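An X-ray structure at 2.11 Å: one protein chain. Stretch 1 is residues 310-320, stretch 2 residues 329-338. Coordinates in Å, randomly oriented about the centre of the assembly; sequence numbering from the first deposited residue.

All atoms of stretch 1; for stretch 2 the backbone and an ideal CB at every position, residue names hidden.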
# COMPACT_ATOMS: atom_id res chain seq x y z
N ARG A 310 33.83 -12.48 -0.77
CA ARG A 310 35.03 -11.71 -1.06
C ARG A 310 35.97 -11.69 0.15
O ARG A 310 37.18 -11.81 0.01
CB ARG A 310 34.67 -10.28 -1.46
CG ARG A 310 35.87 -9.40 -1.77
CD ARG A 310 35.44 -7.97 -2.05
NE ARG A 310 36.45 -7.22 -2.78
CZ ARG A 310 36.48 -7.10 -4.11
NH1 ARG A 310 37.44 -6.40 -4.69
NH2 ARG A 310 35.54 -7.68 -4.85
N ALA A 311 35.39 -11.53 1.33
CA ALA A 311 36.17 -11.39 2.56
C ALA A 311 36.79 -12.71 3.02
O ALA A 311 37.57 -12.73 3.97
CB ALA A 311 35.29 -10.82 3.67
N LEU A 312 36.45 -13.80 2.33
CA LEU A 312 36.95 -15.11 2.71
C LEU A 312 37.80 -15.75 1.62
O LEU A 312 38.58 -16.67 1.89
CB LEU A 312 35.79 -16.05 3.06
CG LEU A 312 35.04 -15.77 4.36
CD1 LEU A 312 33.82 -16.68 4.48
CD2 LEU A 312 35.96 -15.95 5.55
N GLN A 313 37.67 -15.27 0.39
CA GLN A 313 38.29 -15.93 -0.75
C GLN A 313 39.34 -15.09 -1.47
O GLN A 313 40.10 -15.61 -2.29
CB GLN A 313 37.21 -16.35 -1.76
CG GLN A 313 36.19 -17.31 -1.20
CD GLN A 313 35.11 -17.66 -2.21
OE1 GLN A 313 33.92 -17.43 -1.96
NE2 GLN A 313 35.51 -18.21 -3.35
N ALA A 314 39.38 -13.79 -1.18
CA ALA A 314 40.28 -12.87 -1.88
C ALA A 314 41.74 -13.26 -1.71
O ALA A 314 42.49 -13.34 -2.68
CB ALA A 314 40.05 -11.45 -1.40
N SER A 315 42.15 -13.51 -0.47
CA SER A 315 43.54 -13.87 -0.18
C SER A 315 43.82 -15.33 -0.52
O SER A 315 44.97 -15.70 -0.78
CB SER A 315 43.87 -13.60 1.29
OG SER A 315 43.82 -12.22 1.58
N VAL A 316 42.78 -16.15 -0.52
CA VAL A 316 42.92 -17.57 -0.85
C VAL A 316 43.32 -17.75 -2.30
O VAL A 316 44.24 -18.51 -2.61
CB VAL A 316 41.61 -18.34 -0.58
CG1 VAL A 316 41.74 -19.78 -1.02
CG2 VAL A 316 41.24 -18.26 0.89
N LEU A 317 42.63 -17.04 -3.19
CA LEU A 317 42.93 -17.08 -4.62
C LEU A 317 44.34 -16.60 -4.92
O LEU A 317 45.03 -17.16 -5.77
CB LEU A 317 41.91 -16.24 -5.39
CG LEU A 317 40.52 -16.85 -5.58
CD1 LEU A 317 39.48 -15.76 -5.82
CD2 LEU A 317 40.53 -17.83 -6.74
N ASN A 318 44.77 -15.55 -4.21
CA ASN A 318 46.11 -15.00 -4.40
C ASN A 318 47.19 -15.98 -3.97
O ASN A 318 48.28 -16.01 -4.55
CB ASN A 318 46.26 -13.69 -3.63
CG ASN A 318 45.37 -12.59 -4.17
OD1 ASN A 318 45.14 -12.50 -5.38
ND2 ASN A 318 44.86 -11.75 -3.28
N THR A 319 46.90 -16.77 -2.95
CA THR A 319 47.85 -17.75 -2.44
C THR A 319 47.87 -18.99 -3.32
O THR A 319 48.93 -19.54 -3.63
CB THR A 319 47.51 -18.16 -0.99
OG1 THR A 319 47.46 -16.99 -0.17
CG2 THR A 319 48.56 -19.11 -0.45
N TRP A 320 46.69 -19.43 -3.75
CA TRP A 320 46.55 -20.63 -4.56
C TRP A 320 47.13 -20.45 -5.96
O TRP A 320 48.00 -21.21 -6.38
CB TRP A 320 45.07 -21.03 -4.65
CG TRP A 320 44.81 -22.22 -5.50
CD1 TRP A 320 45.43 -23.43 -5.43
CD2 TRP A 320 43.83 -22.33 -6.55
NE1 TRP A 320 44.90 -24.29 -6.37
CE2 TRP A 320 43.92 -23.63 -7.07
CE3 TRP A 320 42.89 -21.45 -7.09
CZ2 TRP A 320 43.11 -24.08 -8.11
CZ3 TRP A 320 42.09 -21.89 -8.13
CH2 TRP A 320 42.21 -23.19 -8.63
N UNK A 329 48.46 -24.57 1.51
CA UNK A 329 48.89 -23.24 1.92
C UNK A 329 47.74 -22.24 1.85
O UNK A 329 47.60 -21.38 2.72
CB UNK A 329 50.05 -22.77 1.05
N UNK A 330 46.91 -22.37 0.82
CA UNK A 330 45.77 -21.49 0.64
C UNK A 330 44.62 -21.86 1.58
O UNK A 330 43.85 -21.00 1.99
CB UNK A 330 45.30 -21.54 -0.81
N UNK A 331 44.52 -23.14 1.90
CA UNK A 331 43.47 -23.62 2.79
C UNK A 331 43.65 -23.09 4.21
O UNK A 331 42.68 -22.88 4.94
CB UNK A 331 43.45 -25.15 2.80
N UNK A 332 44.91 -22.86 4.60
CA UNK A 332 45.20 -22.28 5.90
C UNK A 332 44.82 -20.80 5.91
O UNK A 332 44.39 -20.26 6.93
CB UNK A 332 46.68 -22.46 6.25
N UNK A 333 44.98 -20.15 4.76
CA UNK A 333 44.59 -18.76 4.60
C UNK A 333 43.07 -18.64 4.73
O UNK A 333 42.56 -17.68 5.30
CB UNK A 333 45.07 -18.21 3.25
N UNK A 334 42.36 -19.64 4.21
CA UNK A 334 40.91 -19.70 4.32
C UNK A 334 40.48 -19.87 5.77
O UNK A 334 39.50 -19.26 6.21
CB UNK A 334 40.36 -20.84 3.47
N UNK A 335 41.21 -20.69 6.51
CA UNK A 335 40.87 -20.99 7.90
C UNK A 335 41.10 -19.79 8.82
O UNK A 335 40.31 -19.56 9.74
CB UNK A 335 41.69 -22.18 8.39
N UNK A 336 42.17 -19.05 8.58
CA UNK A 336 42.49 -17.90 9.43
C UNK A 336 41.51 -16.75 9.18
O UNK A 336 41.26 -15.94 10.07
CB UNK A 336 43.93 -17.43 9.18
N UNK A 337 40.97 -16.69 7.97
CA UNK A 337 39.96 -15.68 7.65
C UNK A 337 38.61 -16.10 8.22
O UNK A 337 37.84 -15.27 8.70
CB UNK A 337 39.86 -15.47 6.14
N UNK A 338 38.33 -17.40 8.16
CA UNK A 338 37.10 -17.95 8.72
C UNK A 338 37.08 -17.77 10.24
O UNK A 338 36.05 -17.46 10.82
CB UNK A 338 36.96 -19.43 8.36

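Both stretches are helical, with backbone angles that single out no residue type, and run nearly antiparallel, their axes 167° apart in direction and 8.4 Å apart at closest approach.

Position 329 points its CB sideways, with the ideal CB 4.2 Å from Thr319 CG2. A long, flexible chain could brush the methyl and pass on. The residue is Lys329; its CG lies 3.8 Å from Thr319 CG2, while its amine bonds elsewhere in the structure.

At position 330 the CA-to-CB bond points toward stretch 1. The ideal CB is already 3.7 Å from Val316 O, 3.9 Å from Trp320 N and 4.0 Å from Thr319 CB, so a small residue is favoured, such as glycine, alanine or serine. Ala330 fills the place: its CB packs 4.0 Å from Val316 CG1 and 3.9 Å from Trp320 CB.

Positions 331 and 332 find nothing of stretch 1 within 5.5 Å of their ideal CB atoms, and many residues would serve. They are Arg331 and Glu332.

Position 333 faces stretch 1 again, but with more room: its ideal CB is 4.4 Å from Thr319 OG1 and 4.5 Å from Val316 CG2. A medium-sized apolar or branched chain would fit. Thr319 OG1 already donates to Ser315 O, so its proton is engaged within its own helix. Val333 spreads its two methyls, CG1 lying 3.7 Å from Ser315 CB and CG2 3.6 Å from Thr319 OG1.

Position 334 points sideways, its ideal CB 3.8 Å from Val316 CG2 and 4.8 Å from Leu312 O. An aliphatic chain could extend along this side. In Leu334, the CB packs on Val316 CG2 while CD1 reaches to 3.4 Å from Leu312 O and 4.4 Å from Leu312 CB.

Position 335 points away and 336 sideways, both beyond reach at the CB; they are Leu335 and Gln336.

Position 337 points toward stretch 1, its ideal CB 4.0 Å from Leu312 CD2 and 4.2 Å from Ala311 O. That carbonyl invites a donor, while the methyl favours an aliphatic stem; leucine, methionine, lysine or arginine could suit. Arg337 combines stem and donor. Its NE stays 3.9 Å from Ala311 O, but a water sits between the two residues: it accepts from Arg337 NH1 at 2.5 Å and lies 2.9 Å from Ala311 O, a contact it can make as a donor.

Position 338 points sideways, its ideal CB 4.6 Å from Leu312 CD2; small or apolar residues would suit. Ala338 sets its methyl beside the leucine, a loose apolar contact.

Stretch 2 (329-338) KAREVLLQRA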
# COMPACT_ATOMS: atom_id res chain seq x y z
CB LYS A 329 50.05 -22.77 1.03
CG LYS A 329 50.73 -21.49 1.51
CD LYS A 329 51.81 -21.06 0.53
CE LYS A 329 52.81 -22.18 0.27
NZ LYS A 329 53.82 -21.80 -0.76
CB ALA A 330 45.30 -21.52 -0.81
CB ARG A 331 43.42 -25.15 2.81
CG ARG A 331 42.77 -25.75 1.58
CD ARG A 331 42.73 -27.27 1.65
NE ARG A 331 41.96 -27.85 0.56
CZ ARG A 331 41.78 -29.15 0.38
NH1 ARG A 331 41.06 -29.59 -0.64
NH2 ARG A 331 42.33 -30.02 1.22
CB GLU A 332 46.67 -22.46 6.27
CG GLU A 332 47.04 -21.93 7.65
CD GLU A 332 48.46 -22.29 8.06
OE1 GLU A 332 49.05 -23.21 7.44
OE2 GLU A 332 48.98 -21.67 9.01
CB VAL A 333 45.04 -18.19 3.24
CG1 VAL A 333 44.61 -16.73 3.10
CG2 VAL A 333 46.55 -18.32 3.09
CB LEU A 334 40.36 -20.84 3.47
CG LEU A 334 38.85 -21.08 3.57
CD1 LEU A 334 38.08 -19.86 3.08
CD2 LEU A 334 38.45 -22.32 2.78
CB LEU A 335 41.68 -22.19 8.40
CG LEU A 335 41.21 -23.55 7.90
CD1 LEU A 335 42.12 -24.66 8.42
CD2 LEU A 335 39.77 -23.81 8.31
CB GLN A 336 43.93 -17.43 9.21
CG GLN A 336 44.19 -16.77 7.87
CD GLN A 336 45.56 -16.12 7.81
OE1 GLN A 336 46.33 -16.16 8.77
NE2 GLN A 336 45.86 -15.50 6.67
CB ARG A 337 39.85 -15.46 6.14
CG ARG A 337 41.09 -14.85 5.50
CD ARG A 337 41.60 -13.65 6.28
NE ARG A 337 40.56 -12.65 6.50
CZ ARG A 337 40.71 -11.57 7.26
NH1 ARG A 337 39.71 -10.72 7.41
NH2 ARG A 337 41.86 -11.35 7.88
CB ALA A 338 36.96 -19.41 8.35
O HOH W 1 37.43 -11.11 6.42
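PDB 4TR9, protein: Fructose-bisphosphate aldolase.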